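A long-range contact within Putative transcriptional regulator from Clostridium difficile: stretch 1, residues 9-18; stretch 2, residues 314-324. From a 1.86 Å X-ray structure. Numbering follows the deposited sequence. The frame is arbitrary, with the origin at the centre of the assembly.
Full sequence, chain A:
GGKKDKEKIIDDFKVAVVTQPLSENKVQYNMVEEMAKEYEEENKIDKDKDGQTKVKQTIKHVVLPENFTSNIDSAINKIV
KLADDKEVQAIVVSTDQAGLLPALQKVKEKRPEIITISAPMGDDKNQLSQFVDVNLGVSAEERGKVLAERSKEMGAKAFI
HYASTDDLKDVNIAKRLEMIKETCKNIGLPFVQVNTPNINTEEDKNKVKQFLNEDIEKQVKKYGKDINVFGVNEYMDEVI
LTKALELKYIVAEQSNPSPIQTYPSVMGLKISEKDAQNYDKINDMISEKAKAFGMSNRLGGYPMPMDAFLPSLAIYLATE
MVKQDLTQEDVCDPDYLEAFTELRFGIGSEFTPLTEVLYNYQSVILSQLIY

Stretch 1 (9-18) IIDDFKVAVV
Stretch 2, residues 314-324: AIYLATEMVKQ

How do the two stretches lie against each other? Residues 13-18 form an extended strand and stretch 2 is helical from its first residue; their axes run nearly antiparallel, at 152°, and approach to 9.4 Å. The register follows: Val15 CA lies 7.2 Å from Thr319 CA, and Ile10 CA, in the loop before the strand, 6.8 Å from Lys323 CA. No hydrogen bond crosses the contact. Within the helix, i to i+4 bonds such as Val322 N to Ala318 O at 2.9 Å hold the backbone. Between the stretches the contacts are van der Waals packing and one CH-pi contact, burying 409 Å² in total.

What makes Phe13 the centre of the contact? It covers the most surface, and its chi1 of 64° (p) with chi2 of -83° lays the ring against the helix. Val322, chi1 t, places CG1 over one ring face, 3.5 Å from the centroid of the Phe13 ring and 4° off its normal, a CH-pi contact. At the ring edge, Phe13 CE1 meets Lys323 CG at 4.0 Å; a flat aromatic ring can thus use both a valine methyl and the aliphatic part of a lysine.

How does the strand continue the packing? Alternation directs Phe13, Val15 and Val17 toward the helix, while Lys14, Ala16 and Val18 stay out of its reach. Val15 (t) sets CG1 4.0 Å from Ala318 CB, where the small alanine suits the close approach, and CG2 3.9 Å from Thr319 OG1. Farther along, Val17 (t) brings CG2 to 3.7 Å from Ile315 CG1; Ile315 starts sideways, but its mt side chain ends nearer the strand.

What closes the other end? Ile10, with phi/psi -54/130 and chi angles mm, points toward the helix from an exposed position. Its CG2 lies 4.4 Å from Val322 CG1, extending the apolar cover around Val322. Separately, Ile10 CG1 makes a van der Waals contact with the backbone, 4.0 Å from Lys323 O.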

# COMPACT_ATOMS: atom_id res chain seq x y z
N ILE A 9 -33.97 -13.16 -0.97
CA ILE A 9 -33.32 -12.43 0.16
C ILE A 9 -31.99 -13.09 0.58
O ILE A 9 -31.99 -14.13 1.25
CB ILE A 9 -34.26 -12.36 1.38
N ILE A 10 -30.88 -12.49 0.17
CA ILE A 10 -29.53 -12.91 0.60
C ILE A 10 -29.44 -12.97 2.14
O ILE A 10 -29.82 -12.01 2.81
CB ILE A 10 -28.43 -11.92 0.04
CG1 ILE A 10 -28.31 -12.02 -1.49
CG2 ILE A 10 -27.05 -12.15 0.69
CD1 ILE A 10 -27.96 -13.41 -2.02
N ASP A 11 -28.94 -14.08 2.68
CA ASP A 11 -28.73 -14.23 4.12
C ASP A 11 -27.74 -13.18 4.65
O ASP A 11 -26.81 -12.76 3.95
CB ASP A 11 -28.15 -15.61 4.47
CG ASP A 11 -29.15 -16.76 4.27
OD1 ASP A 11 -30.38 -16.53 4.29
OD2 ASP A 11 -28.68 -17.90 4.11
N ASP A 12 -27.93 -12.79 5.90
CA ASP A 12 -26.93 -11.97 6.57
C ASP A 12 -25.60 -12.72 6.55
O ASP A 12 -25.57 -13.95 6.62
CB ASP A 12 -27.38 -11.66 8.00
CG ASP A 12 -28.65 -10.81 8.04
OD1 ASP A 12 -29.03 -10.18 7.01
OD2 ASP A 12 -29.27 -10.77 9.13
N PHE A 13 -24.49 -12.00 6.39
CA PHE A 13 -23.24 -12.69 6.11
C PHE A 13 -22.05 -12.09 6.84
O PHE A 13 -22.14 -11.01 7.40
CB PHE A 13 -23.01 -12.77 4.59
CG PHE A 13 -22.84 -11.44 3.92
CD1 PHE A 13 -23.94 -10.68 3.54
CD2 PHE A 13 -21.56 -10.95 3.63
CE1 PHE A 13 -23.79 -9.47 2.88
CE2 PHE A 13 -21.39 -9.73 2.99
CZ PHE A 13 -22.52 -8.98 2.60
N LYS A 14 -20.96 -12.84 6.86
CA LYS A 14 -19.68 -12.33 7.39
C LYS A 14 -18.63 -12.23 6.27
O LYS A 14 -18.56 -13.08 5.36
CB LYS A 14 -19.16 -13.23 8.52
CG LYS A 14 -20.08 -13.37 9.74
CD LYS A 14 -19.39 -14.21 10.82
CE LYS A 14 -20.26 -14.40 12.07
NZ LYS A 14 -19.96 -15.72 12.69
N VAL A 15 -17.85 -11.15 6.32
CA VAL A 15 -16.65 -11.01 5.52
C VAL A 15 -15.46 -11.20 6.47
O VAL A 15 -15.22 -10.38 7.35
CB VAL A 15 -16.57 -9.63 4.84
CG1 VAL A 15 -15.28 -9.51 4.02
CG2 VAL A 15 -17.81 -9.42 3.93
N ALA A 16 -14.76 -12.31 6.32
CA ALA A 16 -13.61 -12.57 7.17
C ALA A 16 -12.41 -11.83 6.59
O ALA A 16 -12.21 -11.88 5.38
CB ALA A 16 -13.33 -14.08 7.28
N VAL A 17 -11.63 -11.17 7.45
CA VAL A 17 -10.47 -10.42 7.03
C VAL A 17 -9.27 -10.83 7.87
O VAL A 17 -9.25 -10.66 9.09
CB VAL A 17 -10.70 -8.88 7.16
CG1 VAL A 17 -9.52 -8.15 6.61
CG2 VAL A 17 -11.98 -8.46 6.41
N VAL A 18 -8.25 -11.37 7.19
CA VAL A 18 -7.05 -11.88 7.84
C VAL A 18 -5.92 -10.87 7.75
O VAL A 18 -5.54 -10.42 6.64
CB VAL A 18 -6.61 -13.21 7.17
CG1 VAL A 18 -5.34 -13.79 7.88
CG2 VAL A 18 -7.76 -14.17 7.15
N ALA A 314 -10.80 -4.09 -0.84
CA ALA A 314 -11.16 -5.54 -0.89
C ALA A 314 -12.41 -5.83 -0.05
O ALA A 314 -13.29 -6.60 -0.48
CB ALA A 314 -9.97 -6.44 -0.45
N ILE A 315 -12.50 -5.23 1.13
CA ILE A 315 -13.71 -5.43 1.97
C ILE A 315 -14.99 -4.91 1.26
O ILE A 315 -16.01 -5.59 1.23
CB ILE A 315 -13.53 -4.78 3.36
CG1 ILE A 315 -12.43 -5.53 4.14
CG2 ILE A 315 -14.86 -4.80 4.15
CD1 ILE A 315 -11.81 -4.70 5.22
N TYR A 316 -14.92 -3.70 0.71
CA TYR A 316 -16.06 -3.09 0.01
C TYR A 316 -16.46 -3.92 -1.20
O TYR A 316 -17.66 -4.08 -1.48
CB TYR A 316 -15.75 -1.66 -0.46
CG TYR A 316 -15.79 -0.58 0.62
CD1 TYR A 316 -16.82 -0.51 1.55
CD2 TYR A 316 -14.82 0.38 0.67
CE1 TYR A 316 -16.85 0.51 2.53
CE2 TYR A 316 -14.83 1.38 1.63
CZ TYR A 316 -15.85 1.44 2.56
OH TYR A 316 -15.82 2.45 3.49
N LEU A 317 -15.48 -4.47 -1.91
CA LEU A 317 -15.73 -5.29 -3.09
C LEU A 317 -16.40 -6.59 -2.69
O LEU A 317 -17.39 -7.02 -3.32
CB LEU A 317 -14.41 -5.59 -3.81
CG LEU A 317 -14.34 -5.78 -5.32
CD1 LEU A 317 -15.21 -4.79 -6.11
CD2 LEU A 317 -12.85 -5.67 -5.71
N ALA A 318 -15.83 -7.26 -1.68
CA ALA A 318 -16.41 -8.51 -1.19
C ALA A 318 -17.88 -8.30 -0.81
O ALA A 318 -18.76 -9.04 -1.22
CB ALA A 318 -15.62 -9.05 0.02
N THR A 319 -18.16 -7.27 -0.01
CA THR A 319 -19.55 -6.94 0.39
C THR A 319 -20.48 -6.75 -0.82
O THR A 319 -21.60 -7.29 -0.87
CB THR A 319 -19.55 -5.70 1.29
OG1 THR A 319 -18.75 -5.98 2.45
CG2 THR A 319 -20.98 -5.31 1.72
N GLU A 320 -20.02 -5.99 -1.80
CA GLU A 320 -20.82 -5.71 -2.99
C GLU A 320 -21.06 -7.00 -3.75
O GLU A 320 -22.15 -7.25 -4.28
CB GLU A 320 -20.10 -4.70 -3.88
CG GLU A 320 -20.77 -4.37 -5.21
CD GLU A 320 -21.93 -3.41 -5.09
OE1 GLU A 320 -22.06 -2.75 -4.04
OE2 GLU A 320 -22.72 -3.30 -6.07
N MSE A 321 -20.00 -7.81 -3.84
CA MSE A 321 -20.07 -9.06 -4.59
C MSE A 321 -21.07 -10.02 -3.95
O MSE A 321 -21.83 -10.69 -4.66
CB MSE A 321 -18.68 -9.72 -4.69
CG MSE A 321 -17.74 -9.03 -5.66
SE MSE A 321 -15.90 -9.75 -5.55
CE MSE A 321 -16.25 -11.25 -6.81
N VAL A 322 -21.05 -10.12 -2.62
CA VAL A 322 -21.99 -11.00 -1.92
C VAL A 322 -23.42 -10.44 -2.04
O VAL A 322 -24.31 -11.16 -2.42
CB VAL A 322 -21.59 -11.23 -0.43
CG1 VAL A 322 -22.65 -12.10 0.26
CG2 VAL A 322 -20.20 -11.91 -0.33
N LYS A 323 -23.61 -9.15 -1.81
CA LYS A 323 -24.96 -8.56 -1.94
C LYS A 323 -25.54 -8.70 -3.34
O LYS A 323 -26.74 -8.94 -3.49
CB LYS A 323 -25.00 -7.10 -1.48
CG LYS A 323 -25.08 -6.96 0.01
CD LYS A 323 -24.93 -5.49 0.45
CE LYS A 323 -25.32 -5.32 1.90
NZ LYS A 323 -25.03 -3.94 2.36
N GLN A 324 -24.70 -8.58 -4.37
CA GLN A 324 -25.17 -8.57 -5.75
C GLN A 324 -24.96 -9.92 -6.48
O GLN A 324 -25.26 -10.03 -7.66
CB GLN A 324 -24.49 -7.44 -6.53
CG GLN A 324 -24.69 -6.03 -5.97
CD GLN A 324 -26.13 -5.54 -6.05
OE1 GLN A 324 -26.93 -6.07 -6.81
NE2 GLN A 324 -26.45 -4.52 -5.28